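Local coordinates for protein H subunit of photosynthetic reaction center complex (Rhodopseudomonas palustris, PDB 6Z5S) that probably supports the membrane-embedded photosynthetic reaction centre as its H subunit, anchored by one transmembrane helix and carrying a PRC-barrel domain outside the bilayer, at residues V182-F195 and V207-T220. Sequence-based numbering, arbitrary orientation.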
loop_
_atom_site.group_PDB
_atom_site.type_symbol
_atom_site.label_atom_id
_atom_site.label_comp_id
_atom_site.label_asym_id
_atom_site.label_seq_id
_atom_site.Cartn_x
_atom_site.Cartn_y
_atom_site.Cartn_z
ATOM N N VAL D 182 21.903 -29.250 -29.693
ATOM C CA VAL D 182 23.243 -28.694 -29.644
ATOM C C VAL D 182 23.895 -28.840 -31.020
ATOM O O VAL D 182 23.423 -29.582 -31.889
ATOM C CB VAL D 182 24.069 -29.385 -28.547
ATOM C CG1 VAL D 182 24.420 -30.788 -28.968
ATOM C CG2 VAL D 182 25.303 -28.572 -28.176
ATOM N N ALA D 183 25.000 -28.119 -31.213
ATOM C CA ALA D 183 25.539 -27.858 -32.542
ATOM C C ALA D 183 25.790 -29.119 -33.360
ATOM O O ALA D 183 25.152 -29.320 -34.398
ATOM C CB ALA D 183 26.835 -27.057 -32.429
ATOM N N LYS D 184 26.703 -29.973 -32.914
ATOM C CA LYS D 184 27.097 -31.136 -33.700
ATOM C C LYS D 184 27.439 -32.321 -32.813
ATOM O O LYS D 184 28.433 -33.019 -33.030
ATOM C CB LYS D 184 28.254 -30.787 -34.631
ATOM C CG LYS D 184 29.467 -30.203 -33.941
ATOM C CD LYS D 184 30.551 -29.906 -34.959
ATOM C CE LYS D 184 30.095 -28.821 -35.917
ATOM N NZ LYS D 184 29.825 -27.539 -35.220
ATOM N N SER D 185 26.615 -32.578 -31.807
ATOM C CA SER D 185 26.762 -33.793 -31.023
ATOM C C SER D 185 25.449 -34.533 -30.839
ATOM O O SER D 185 25.427 -35.542 -30.128
ATOM C CB SER D 185 27.372 -33.485 -29.644
ATOM O OG SER D 185 26.375 -33.155 -28.696
ATOM N N ARG D 186 24.366 -34.073 -31.461
ATOM C CA ARG D 186 23.052 -34.701 -31.367
ATOM C C ARG D 186 22.632 -34.869 -29.910
ATOM O O ARG D 186 22.449 -35.974 -29.398
ATOM C CB ARG D 186 23.024 -36.033 -32.118
ATOM C CG ARG D 186 23.217 -35.890 -33.619
ATOM C CD ARG D 186 21.971 -35.349 -34.314
ATOM N NE ARG D 186 21.826 -33.902 -34.157
ATOM C CZ ARG D 186 22.530 -32.997 -34.832
ATOM N NH1 ARG D 186 23.436 -33.381 -35.721
ATOM N NH2 ARG D 186 22.328 -31.704 -34.619
ATOM N N LYS D 187 22.489 -33.730 -29.243
ATOM C CA LYS D 187 22.074 -33.686 -27.853
ATOM C C LYS D 187 21.152 -32.496 -27.662
ATOM O O LYS D 187 21.369 -31.433 -28.249
ATOM C CB LYS D 187 23.278 -33.585 -26.913
ATOM C CG LYS D 187 22.914 -33.533 -25.444
ATOM C CD LYS D 187 24.145 -33.328 -24.586
ATOM C CE LYS D 187 24.926 -32.109 -25.036
ATOM N NZ LYS D 187 26.092 -31.854 -24.154
ATOM N N ARG D 188 20.124 -32.681 -26.846
ATOM C CA ARG D 188 19.122 -31.658 -26.598
ATOM C C ARG D 188 19.263 -31.150 -25.173
ATOM O O ARG D 188 19.276 -31.940 -24.225
ATOM C CB ARG D 188 17.718 -32.209 -26.834
ATOM C CG ARG D 188 17.502 -32.698 -28.245
ATOM C CD ARG D 188 16.094 -33.211 -28.442
ATOM N NE ARG D 188 15.734 -33.245 -29.855
ATOM C CZ ARG D 188 14.530 -33.562 -30.313
ATOM N NH1 ARG D 188 13.559 -33.879 -29.469
ATOM N NH2 ARG D 188 14.296 -33.563 -31.617
ATOM N N VAL D 189 19.375 -29.835 -25.028
ATOM C CA VAL D 189 19.514 -29.203 -23.724
ATOM C C VAL D 189 18.456 -28.121 -23.582
ATOM O O VAL D 189 18.019 -27.518 -24.564
ATOM C CB VAL D 189 20.922 -28.615 -23.521
ATOM C CG1 VAL D 189 21.942 -29.727 -23.453
ATOM C CG2 VAL D 189 21.252 -27.658 -24.637
ATOM N N LEU D 190 18.045 -27.872 -22.349
ATOM C CA LEU D 190 17.025 -26.872 -22.097
ATOM C C LEU D 190 17.655 -25.500 -21.922
ATOM O O LEU D 190 18.800 -25.367 -21.485
ATOM C CB LEU D 190 16.207 -27.234 -20.862
ATOM C CG LEU D 190 15.205 -28.364 -21.081
ATOM C CD1 LEU D 190 14.467 -28.663 -19.804
ATOM C CD2 LEU D 190 14.236 -27.997 -22.181
ATOM N N LEU D 191 16.897 -24.475 -22.285
ATOM C CA LEU D 191 17.322 -23.087 -22.135
ATOM C C LEU D 191 16.174 -22.307 -21.520
ATOM O O LEU D 191 15.104 -22.192 -22.152
ATOM C CB LEU D 191 17.722 -22.501 -23.484
ATOM C CG LEU D 191 17.737 -20.986 -23.612
ATOM C CD1 LEU D 191 18.749 -20.386 -22.673
ATOM C CD2 LEU D 191 18.036 -20.604 -25.035
ATOM N N PRO D 192 16.324 -21.784 -20.306
ATOM C CA PRO D 192 15.230 -21.029 -19.697
ATOM C C PRO D 192 14.910 -19.789 -20.512
ATOM O O PRO D 192 15.804 -19.077 -20.968
ATOM C CB PRO D 192 15.774 -20.670 -18.311
ATOM C CG PRO D 192 16.876 -21.626 -18.073
ATOM C CD PRO D 192 17.478 -21.896 -19.407
ATOM N N VAL D 193 13.613 -19.548 -20.703
ATOM C CA VAL D 193 13.183 -18.397 -21.498
ATOM C C VAL D 193 13.724 -17.080 -20.956
ATOM O O VAL D 193 14.209 -16.264 -21.756
ATOM C CB VAL D 193 11.648 -18.393 -21.632
ATOM C CG1 VAL D 193 11.176 -17.103 -22.262
ATOM C CG2 VAL D 193 11.190 -19.579 -22.452
ATOM N N PRO D 194 13.685 -16.800 -19.648
ATOM C CA PRO D 194 14.220 -15.516 -19.172
ATOM C C PRO D 194 15.692 -15.316 -19.470
ATOM O O PRO D 194 16.162 -14.174 -19.451
ATOM C CB PRO D 194 13.960 -15.567 -17.664
ATOM C CG PRO D 194 12.826 -16.487 -17.517
ATOM C CD PRO D 194 13.037 -17.539 -18.550
ATOM N N PHE D 195 16.436 -16.378 -19.743
ATOM C CA PHE D 195 17.844 -16.266 -20.078
ATOM C C PHE D 195 18.075 -16.125 -21.572
ATOM O O PHE D 195 19.223 -16.190 -22.017
ATOM C CB PHE D 195 18.610 -17.477 -19.552
ATOM C CG PHE D 195 18.966 -17.385 -18.104
ATOM C CD1 PHE D 195 19.971 -16.540 -17.680
ATOM C CD2 PHE D 195 18.300 -18.146 -17.166
ATOM C CE1 PHE D 195 20.303 -16.456 -16.357
ATOM C CE2 PHE D 195 18.631 -18.065 -15.837
ATOM C CZ PHE D 195 19.635 -17.218 -15.433
ATOM N N VAL D 207 21.614 -15.699 -26.499
ATOM C CA VAL D 207 21.815 -15.872 -25.068
ATOM C C VAL D 207 23.175 -15.290 -24.724
ATOM O O VAL D 207 24.202 -15.763 -25.223
ATOM C CB VAL D 207 21.730 -17.345 -24.656
ATOM C CG1 VAL D 207 22.258 -17.526 -23.248
ATOM C CG2 VAL D 207 20.306 -17.821 -24.755
ATOM N N ASP D 208 23.185 -14.273 -23.871
ATOM C CA ASP D 208 24.411 -13.582 -23.515
ATOM C C ASP D 208 25.029 -14.080 -22.219
ATOM O O ASP D 208 26.068 -13.559 -21.808
ATOM C CB ASP D 208 24.151 -12.084 -23.410
ATOM C CG ASP D 208 22.923 -11.778 -22.598
ATOM O OD1 ASP D 208 21.825 -12.193 -23.019
ATOM O OD2 ASP D 208 23.054 -11.133 -21.538
ATOM N N ALA D 209 24.424 -15.068 -21.562
ATOM C CA ALA D 209 24.969 -15.551 -20.300
ATOM C C ALA D 209 26.200 -16.416 -20.524
ATOM O O ALA D 209 27.247 -16.188 -19.915
ATOM C CB ALA D 209 23.902 -16.321 -19.527
ATOM N N ILE D 210 26.093 -17.412 -21.394
ATOM C CA ILE D 210 27.213 -18.267 -21.746
ATOM C C ILE D 210 27.530 -18.049 -23.216
ATOM O O ILE D 210 26.769 -17.424 -23.951
ATOM C CB ILE D 210 26.925 -19.749 -21.463
ATOM C CG1 ILE D 210 25.900 -20.283 -22.458
ATOM C CG2 ILE D 210 26.411 -19.919 -20.051
ATOM C CD1 ILE D 210 25.433 -21.675 -22.154
ATOM N N ARG D 211 28.669 -18.579 -23.640
ATOM C CA ARG D 211 29.065 -18.461 -25.030
ATOM C C ARG D 211 28.620 -19.695 -25.808
ATOM O O ARG D 211 28.001 -20.612 -25.266
ATOM C CB ARG D 211 30.567 -18.243 -25.141
ATOM C CG ARG D 211 31.398 -19.275 -24.439
ATOM C CD ARG D 211 32.866 -19.055 -24.722
ATOM N NE ARG D 211 33.654 -20.215 -24.338
ATOM C CZ ARG D 211 34.250 -20.349 -23.161
ATOM N NH1 ARG D 211 34.947 -21.441 -22.890
ATOM N NH2 ARG D 211 34.149 -19.385 -22.256
ATOM N N GLY D 212 28.963 -19.725 -27.095
ATOM C CA GLY D 212 28.336 -20.675 -28.001
ATOM C C GLY D 212 28.638 -22.125 -27.682
ATOM O O GLY D 212 27.754 -22.981 -27.768
ATOM N N ASP D 213 29.883 -22.430 -27.325
ATOM C CA ASP D 213 30.239 -23.824 -27.087
ATOM C C ASP D 213 29.668 -24.336 -25.776
ATOM O O ASP D 213 29.369 -25.530 -25.656
ATOM C CB ASP D 213 31.754 -23.988 -27.088
ATOM C CG ASP D 213 32.433 -23.053 -26.118
ATOM O OD1 ASP D 213 32.227 -21.829 -26.236
ATOM O OD2 ASP D 213 33.160 -23.541 -25.230
ATOM N N GLN D 214 29.501 -23.453 -24.790
ATOM C CA GLN D 214 29.062 -23.864 -23.464
ATOM C C GLN D 214 27.705 -24.546 -23.472
ATOM O O GLN D 214 27.354 -25.195 -22.483
ATOM C CB GLN D 214 29.026 -22.658 -22.534
ATOM C CG GLN D 214 30.363 -21.977 -22.394
ATOM C CD GLN D 214 30.447 -21.120 -21.158
ATOM O OE1 GLN D 214 30.264 -19.909 -21.216
ATOM N NE2 GLN D 214 30.725 -21.747 -20.026
ATOM N N PHE D 215 26.942 -24.428 -24.557
ATOM C CA PHE D 215 25.674 -25.135 -24.646
ATOM C C PHE D 215 25.856 -26.639 -24.588
ATOM O O PHE D 215 24.887 -27.360 -24.331
ATOM C CB PHE D 215 24.944 -24.743 -25.924
ATOM C CG PHE D 215 24.369 -23.372 -25.884
ATOM C CD1 PHE D 215 23.122 -23.152 -25.341
ATOM C CD2 PHE D 215 25.078 -22.296 -26.374
ATOM C CE1 PHE D 215 22.591 -21.889 -25.296
ATOM C CE2 PHE D 215 24.552 -21.030 -26.329
ATOM C CZ PHE D 215 23.306 -20.826 -25.790
ATOM N N ALA D 216 27.069 -27.135 -24.818
ATOM C CA ALA D 216 27.303 -28.561 -24.656
ATOM C C ALA D 216 27.232 -28.976 -23.194
ATOM O O ALA D 216 26.841 -30.107 -22.891
ATOM C CB ALA D 216 28.656 -28.943 -25.250
ATOM N N GLY D 217 27.587 -28.079 -22.280
ATOM C CA GLY D 217 27.658 -28.414 -20.876
ATOM C C GLY D 217 26.401 -28.201 -20.073
ATOM O O GLY D 217 26.397 -28.496 -18.876
ATOM N N VAL D 218 25.336 -27.693 -20.683
ATOM C CA VAL D 218 24.085 -27.486 -19.949
ATOM C C VAL D 218 23.601 -28.821 -19.402
ATOM O O VAL D 218 23.589 -29.824 -20.141
ATOM C CB VAL D 218 23.029 -26.849 -20.864
ATOM C CG1 VAL D 218 21.717 -26.677 -20.135
ATOM C CG2 VAL D 218 23.524 -25.518 -21.383
ATOM N N PRO D 219 23.211 -28.907 -18.131
ATOM C CA PRO D 219 22.774 -30.194 -17.577
ATOM C C PRO D 219 21.534 -30.709 -18.290
ATOM O O PRO D 219 20.531 -30.005 -18.413
ATOM C CB PRO D 219 22.487 -29.868 -16.108
ATOM C CG PRO D 219 23.215 -28.612 -15.842
ATOM C CD PRO D 219 23.193 -27.845 -17.116
ATOM N N THR D 220 21.611 -31.946 -18.760
ATOM C CA THR D 220 20.537 -32.537 -19.540
ATOM C C THR D 220 19.529 -33.236 -18.640
ATOM O O THR D 220 19.876 -33.796 -17.598
ATOM C CB THR D 220 21.094 -33.533 -20.552
ATOM O OG1 THR D 220 21.798 -34.568 -19.860
ATOM C CG2 THR D 220 22.038 -32.839 -21.505
#
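Val189 and Val218 meet flank to flank, their CB atoms 3.8 Å apart, in the middle of the close-packed part of this contact. The two methyls of Val189 part company: CG1, anti to the carbonyl carbon (chi1 -67°), lies 3.7 Å from Thr220 CG2, while CG2 falls between the backbone N and the carbonyl carbon and faces the carbonyl O of Phe215. Val218 answers with CG1 resting 3.5 Å from Leu190 O; here branched side chains lie against main-chain carbonyls by van der Waals contact. Farther along, Leu191 and Val207 run past each other in opposite senses. CG of Leu191 is anti to its backbone N (chi1 160°), and both leucine methyls reach Val207 CG2, CD2 at 3.6 Å. The same valine methyl also abuts Phe195 O at 3.4 Å, and the Phe195 ring reaches Ala209 CB with CD1 at 4.3 Å.

The other end is looser. Val182, itself buried, touches the Ala216 backbone through CG2, 4.0 Å from CA. The side open to solvent is made by Lys187, Ala216 and Thr220, where the aliphatic part of Lys187 crosses Thr220 at about a right angle, with CD 3.8 Å from CG2.

All this lies in the PRC-barrel domain, where the loop leading from strand 205-206 to helix 229-245 packs against strand 188-192, an outermost strand, within this chain, of the antiparallel sheet. Strand 174-182 pairs with that strand through Val180 and Leu178, while Tyr239 of helix 229-245 packs on Leu191 and Val218 and hydrogen-bonds Leu190 O, joining strand, loop and helix.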